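Local coordinates for protein Nrps/pks (Streptomyces albus, PDB 4OPF) that is a ketosynthase domain of the AT-less polyketide synthase for oxazolomycin, probably a non-elongating one that holds or passes on the chain without extending it, at residues Ala76-Gln80 against Gly112-Arg116. Coordinates in Å, arbitrary orientation, origin at the centre of the assembly. Numbering follows the deposited sequence.
Sequences AMDPQ and GGRSR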
ATOM      1  N   ALA A  76       8.926  18.185  18.208  1.00 45.28           N
ATOM      2  CA  ALA A  76       9.525  17.949  16.880  1.00 44.82           C
ATOM      3  C   ALA A  76       8.711  16.985  15.994  1.00 44.47           C
ATOM      4  O   ALA A  76       9.074  16.748  14.869  1.00 46.50           O
ATOM      5  CB  ALA A  76      10.928  17.406  17.050  1.00 45.74           C
HETATM    6  N   MSE A  77       7.638  16.397  16.500  1.00 41.12           N
HETATM    7  CA  MSE A  77       6.876  15.493  15.698  1.00 38.91           C
HETATM    8  C   MSE A  77       5.761  16.215  14.958  1.00 36.15           C
HETATM    9  O   MSE A  77       5.215  17.221  15.412  1.00 33.96           O
HETATM   10  CB  MSE A  77       6.201  14.426  16.546  1.00 37.96           C
HETATM   11  CG  MSE A  77       7.300  13.379  16.811  1.00 42.49           C
HETATM   12 SE   MSE A  77       6.702  12.380  18.396  0.65 45.22          SE
HETATM   13  CE  MSE A  77       5.249  11.382  17.536  1.00 35.72           C
ATOM     14  N   ASP A  78       5.359  15.619  13.849  1.00 33.49           N
ATOM     15  CA  ASP A  78       4.128  16.010  13.176  1.00 31.69           C
ATOM     16  C   ASP A  78       2.947  15.835  14.155  1.00 30.43           C
ATOM     17  O   ASP A  78       2.699  14.733  14.659  1.00 29.16           O
ATOM     18  CB  ASP A  78       3.983  15.150  11.911  1.00 31.12           C
ATOM     19  CG  ASP A  78       2.713  15.433  11.108  1.00 30.65           C
ATOM     20  OD1 ASP A  78       1.888  16.300  11.487  1.00 28.88           O
ATOM     21  OD2 ASP A  78       2.548  14.725  10.086  1.00 30.73           O
ATOM     22  N   PRO A  79       2.179  16.902  14.369  1.00 30.98           N
ATOM     23  CA  PRO A  79       1.038  16.727  15.273  1.00 30.95           C
ATOM     24  C   PRO A  79      -0.006  15.726  14.822  1.00 28.27           C
ATOM     25  O   PRO A  79      -0.750  15.221  15.666  1.00 27.52           O
ATOM     26  CB  PRO A  79       0.427  18.142  15.400  1.00 33.94           C
ATOM     27  CG  PRO A  79       1.181  19.018  14.445  1.00 36.31           C
ATOM     28  CD  PRO A  79       2.482  18.331  14.106  1.00 34.95           C
ATOM     29  N   GLN A  80      -0.062  15.423  13.524  1.00 26.07           N
ATOM     30  CA  GLN A  80      -0.933  14.353  13.040  1.00 25.44           C
ATOM     31  C   GLN A  80      -0.535  13.030  13.674  1.00 25.43           C
ATOM     32  O   GLN A  80      -1.393  12.195  13.930  1.00 25.02           O
ATOM     33  CB  GLN A  80      -0.874  14.255  11.514  1.00 26.24           C
ATOM     34  CG  GLN A  80      -1.312  15.519  10.775  1.00 28.23           C
ATOM     35  CD  GLN A  80      -1.257  15.365   9.256  1.00 30.80           C
ATOM     36  OE1 GLN A  80      -2.259  15.563   8.594  1.00 29.44           O
ATOM     37  NE2 GLN A  80      -0.071  15.027   8.695  1.00 28.72           N
ATOM     38  N   GLY A 112      -4.128   6.500   6.059  1.00 21.98           N
ATOM     39  CA  GLY A 112      -4.275   7.455   4.983  1.00 22.09           C
ATOM     40  C   GLY A 112      -3.943   8.828   5.515  1.00 22.74           C
ATOM     41  O   GLY A 112      -4.555   9.310   6.444  1.00 22.10           O
ATOM     42  N   GLY A 113      -2.965   9.465   4.933  1.00 23.00           N
ATOM     43  CA  GLY A 113      -2.534  10.720   5.445  1.00 24.88           C
ATOM     44  C   GLY A 113      -1.327  11.254   4.712  1.00 28.59           C
ATOM     45  O   GLY A 113      -0.624  10.532   4.009  1.00 29.67           O
ATOM     46  N   ARG A 114      -1.131  12.550   4.846  1.00 32.69           N
ATOM     47  CA  ARG A 114      -0.084  13.244   4.122  1.00 36.34           C
ATOM     48  C   ARG A 114       0.983  13.623   5.119  1.00 34.26           C
ATOM     49  O   ARG A 114       0.738  14.355   6.056  1.00 32.67           O
ATOM     50  CB  ARG A 114      -0.634  14.522   3.447  1.00 41.57           C
ATOM     51  CG  ARG A 114       0.436  15.345   2.700  1.00 48.63           C
ATOM     52  CD  ARG A 114      -0.170  16.305   1.671  1.00 57.19           C
ATOM     53  NE  ARG A 114      -0.852  15.553   0.577  1.00 65.79           N
ATOM     54  CZ  ARG A 114      -2.180  15.421   0.409  1.00 71.63           C
ATOM     55  NH1 ARG A 114      -3.063  15.975   1.256  1.00 71.75           N
ATOM     56  NH2 ARG A 114      -2.649  14.698  -0.618  1.00 73.18           N
ATOM     57  N   SER A 115       2.157  13.105   4.882  1.00 36.78           N
ATOM     58  CA  SER A 115       3.293  13.253   5.729  1.00 45.27           C
ATOM     59  C   SER A 115       3.881  14.603   5.444  1.00 50.35           C
ATOM     60  O   SER A 115       3.791  15.091   4.326  1.00 49.16           O
ATOM     61  CB  SER A 115       4.309  12.185   5.347  1.00 50.11           C
ATOM     62  OG  SER A 115       3.651  10.906   5.288  1.00 57.14           O
ATOM     63  N   ARG A 116       4.466  15.214   6.447  1.00 52.11           N
ATOM     64  CA  ARG A 116       5.114  16.518   6.256  1.00 64.35           C
ATOM     65  C   ARG A 116       6.615  16.382   6.444  1.00 61.94           C
ATOM     66  O   ARG A 116       7.183  15.374   6.012  1.00 62.29           O
ATOM     67  CB  ARG A 116       4.475  17.597   7.155  1.00 71.56           C
ATOM     68  CG  ARG A 116       4.520  17.371   8.657  1.00 74.43           C
ATOM     69  CD  ARG A 116       5.865  17.721   9.316  1.00 80.24           C
ATOM     70  NE  ARG A 116       5.673  18.518  10.545  1.00 81.08           N
ATOM     71  CZ  ARG A 116       6.488  18.549  11.606  1.00 79.80           C
ATOM     72  NH1 ARG A 116       6.175  19.313  12.648  1.00 81.93           N
ATOM     73  NH2 ARG A 116       7.601  17.822  11.661  1.00 78.27           N
TER
HETATM   74  O   HOH W   1      -2.944  14.207   6.300  1.00 31.62           O
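A polar, side-chain-to-backbone contact ties the start of helix 79-95 to the loop that leaves strand 107-112. At its centre is Gln80: NE2 donates to Arg114 O at 2.8 Å, while OE1 takes a hydrogen bond from a water that accepts from Arg114 N, so the amide reaches Arg114 O directly and Arg114 N through one water, and OE1 also meets Leu189 N. Asp78 sets this amide up. As N-cap of the helix, Asp78 accepts from Gln80 N through Asp78 OD1 (3.0 Å) and from Gln80 NE2 through Asp78 OD2 (3.0 Å); OD2 also hydrogen-bonds Tyr138 OH. In this thiolase-type ketosynthase fold, strand 107-112 belongs to the central sheet, and Tyr138 opens helix 138-147, which packs against Asp78 and Gln80. Arg116, poorly ordered, lies along the turn before the helix, one guanidinium face over Asp78 CA; its NE stays 4.5 Å from Asp78 OD1, which lies well outside the guanidinium plane: charges near, but no salt bridge. The Arg114 side chain leads away and pairs with Asp157.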